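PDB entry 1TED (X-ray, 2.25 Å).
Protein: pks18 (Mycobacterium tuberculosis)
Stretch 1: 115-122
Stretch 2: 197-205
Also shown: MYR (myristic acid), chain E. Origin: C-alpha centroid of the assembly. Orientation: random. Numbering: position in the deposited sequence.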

# COMPACT_ATOMS: atom_id res chain seq x y z
N PRO A 115 4.38 17.72 -8.28
CA PRO A 115 4.31 18.37 -9.60
C PRO A 115 4.30 17.36 -10.75
O PRO A 115 3.49 17.45 -11.67
N LEU A 116 5.21 16.39 -10.67
CA LEU A 116 5.33 15.38 -11.70
C LEU A 116 4.13 14.45 -11.81
O LEU A 116 3.68 14.14 -12.91
N ALA A 117 3.61 14.00 -10.66
CA ALA A 117 2.46 13.10 -10.65
C ALA A 117 1.18 13.82 -11.09
O ALA A 117 0.36 13.25 -11.80
N VAL A 118 1.02 15.07 -10.66
CA VAL A 118 -0.15 15.85 -11.05
C VAL A 118 -0.12 16.05 -12.57
O VAL A 118 -1.14 15.90 -13.24
N ASP A 119 1.05 16.35 -13.11
CA ASP A 119 1.17 16.55 -14.54
C ASP A 119 0.87 15.29 -15.36
O ASP A 119 0.07 15.33 -16.29
N VAL A 120 1.49 14.17 -15.01
CA VAL A 120 1.28 12.91 -15.75
C VAL A 120 -0.16 12.41 -15.66
O VAL A 120 -0.72 11.98 -16.67
N SER A 121 -0.75 12.49 -14.47
CA SER A 121 -2.13 12.08 -14.24
C SER A 121 -3.05 12.85 -15.18
O SER A 121 -3.98 12.28 -15.76
N LYS A 122 -2.79 14.14 -15.33
CA LYS A 122 -3.58 15.00 -16.23
C LYS A 122 -3.42 14.54 -17.67
O LYS A 122 -4.40 14.52 -18.41
N ALA A 197 -10.88 4.14 -12.87
CA ALA A 197 -9.87 4.16 -11.84
C ALA A 197 -8.62 4.79 -12.41
O ALA A 197 -8.30 4.62 -13.61
N LEU A 198 -7.92 5.55 -11.56
CA LEU A 198 -6.69 6.22 -11.94
C LEU A 198 -5.55 5.55 -11.18
O LEU A 198 -5.58 5.45 -9.95
N VAL A 199 -4.56 5.07 -11.93
CA VAL A 199 -3.39 4.42 -11.34
C VAL A 199 -2.16 5.30 -11.57
O VAL A 199 -1.90 5.75 -12.69
N VAL A 200 -1.41 5.54 -10.50
CA VAL A 200 -0.25 6.40 -10.60
C VAL A 200 0.97 5.78 -9.93
O VAL A 200 0.95 5.46 -8.74
N CYS A 201 2.03 5.60 -10.71
CA CYS A 201 3.28 5.06 -10.21
C CYS A 201 4.28 6.21 -10.31
O CYS A 201 4.47 6.79 -11.37
N ILE A 202 4.89 6.56 -9.18
CA ILE A 202 5.84 7.66 -9.14
C ILE A 202 7.09 7.18 -8.42
O ILE A 202 7.03 6.71 -7.29
N GLU A 203 8.23 7.30 -9.08
CA GLU A 203 9.45 6.81 -8.47
C GLU A 203 10.55 7.85 -8.56
O GLU A 203 10.94 8.29 -9.65
N LEU A 204 11.04 8.26 -7.39
CA LEU A 204 12.09 9.26 -7.28
C LEU A 204 13.30 8.71 -6.54
O LEU A 204 13.48 8.96 -5.35
N CYS A 205 14.13 7.97 -7.26
CA CYS A 205 15.33 7.38 -6.70
C CYS A 205 16.40 8.43 -6.36
O CYS A 205 17.01 8.37 -5.30

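This is a small, apolar helix-on-strand contact, in which one face of helix 115-122 lies roughly antiparallel (146°) across the strand of the second stretch with no hydrogen bond between them. The strand supplies its face by alternation: L198, V200, I202 and L204 point their CA-to-CB bonds toward the helix, while V199 and E203 point away. The helix answers with the neighbours L116 and A117, which point toward the strand, and, one turn after A117, S121, which points sideways; the nearest CA atoms pair A117 with I202 (CA to CA 6.6 Å) and S121 with V200 (CA to CA 7.0 Å).

At one end L116 (chi1 t, chi2 p) reaches with CD2 to I202 CD1 at 3.7 Å and, more loosely, to L204 CD1 at 4.5 Å; I202 is also t, p, and L204 has chi1 -93°, between wells, and chi2 p. In the middle, the short side chain of A117 suits the close backbone approach, its CB lying 4.2 Å from V200 CG1. V200 is t, and its other methyl, CG2, sits 3.4 Å from S121 OG, which is also 4.2 Å from CD2 of L198 (chi1 t, chi2 p).

A hydroxyl can face these methyls because its polar need is met inside the helix: in rotamer m, S121 OG donates to A117 O at 2.7 Å. E203, turned away, has its carboxylate satisfied elsewhere in the structure. Myristic acid takes no part in this packing; its C8 approaches C205 O at 3.5 Å, beyond the contact.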

# COMPACT_ATOMS: atom_id res chain seq x y z
CB PRO A 115 5.57 19.23 -9.63
CG PRO A 115 5.78 19.56 -8.20
CD PRO A 115 5.49 18.27 -7.49
CB LEU A 116 6.60 14.55 -11.48
CG LEU A 116 6.89 13.47 -12.53
CD1 LEU A 116 7.07 14.12 -13.89
CD2 LEU A 116 8.13 12.71 -12.14
CB ALA A 117 2.27 12.48 -9.26
CB VAL A 118 -0.16 17.22 -10.33
CG1 VAL A 118 -1.20 18.15 -10.97
CG2 VAL A 118 -0.48 17.01 -8.85
CB ASP A 119 2.58 17.08 -14.86
CG ASP A 119 2.88 17.09 -16.36
OD1 ASP A 119 1.96 17.33 -17.17
OD2 ASP A 119 4.06 16.88 -16.71
CB VAL A 120 2.25 11.82 -15.25
CG1 VAL A 120 1.99 10.50 -15.97
CG2 VAL A 120 3.68 12.27 -15.49
CB SER A 121 -2.55 12.37 -12.79
OG SER A 121 -1.79 11.59 -11.87
CB LYS A 122 -3.13 16.47 -16.15
CG LYS A 122 -3.58 17.24 -14.93
CD LYS A 122 -2.98 18.65 -14.96
CE LYS A 122 -3.35 19.47 -13.73
NZ LYS A 122 -2.67 20.80 -13.75
CB ALA A 197 -9.58 2.75 -11.36
CB LEU A 198 -6.75 7.71 -11.58
CG LEU A 198 -5.46 8.53 -11.78
CD1 LEU A 198 -5.15 8.65 -13.26
CD2 LEU A 198 -5.62 9.92 -11.18
CB VAL A 199 -3.15 3.01 -11.96
CG1 VAL A 199 -1.88 2.40 -11.38
CG2 VAL A 199 -4.31 2.12 -11.63
CB VAL A 200 -0.55 7.80 -9.97
CG1 VAL A 200 0.66 8.71 -10.07
CG2 VAL A 200 -1.73 8.45 -10.69
CB CYS A 201 3.72 3.87 -11.05
SG CYS A 201 2.51 2.52 -11.11
CB ILE A 202 5.23 8.88 -8.39
CG1 ILE A 202 6.28 9.97 -8.18
CG2 ILE A 202 4.63 8.43 -7.07
CD1 ILE A 202 6.55 10.82 -9.41
CB GLU A 203 9.85 5.50 -9.15
CG GLU A 203 10.21 4.37 -8.19
CD GLU A 203 9.05 3.85 -7.35
OE1 GLU A 203 8.12 3.23 -7.92
OE2 GLU A 203 9.07 4.04 -6.12
CB LEU A 204 11.57 10.50 -6.55
CG LEU A 204 11.01 11.62 -7.42
CD1 LEU A 204 10.09 11.06 -8.47
CD2 LEU A 204 10.28 12.63 -6.52
CB CYS A 205 15.92 6.35 -7.68
SG CYS A 205 14.85 4.92 -8.03
C1 MYR E . 23.54 8.99 -9.47
O1 MYR E . 23.62 9.62 -10.52
O2 MYR E . 24.48 8.28 -9.12
C2 MYR E . 22.29 9.10 -8.60
C3 MYR E . 21.52 7.78 -8.58
C4 MYR E . 20.25 7.90 -7.73
C5 MYR E . 19.49 6.57 -7.66
C6 MYR E . 20.29 5.48 -6.93
C7 MYR E . 20.42 5.75 -5.43
C8 MYR E . 19.09 5.65 -4.70
C9 MYR E . 18.51 4.24 -4.77
C10 MYR E . 17.11 4.19 -4.15
C11 MYR E . 16.50 2.79 -4.28
C12 MYR E . 15.08 2.76 -3.71
C13 MYR E . 14.46 1.37 -3.92
C14 MYR E . 13.03 1.33 -3.39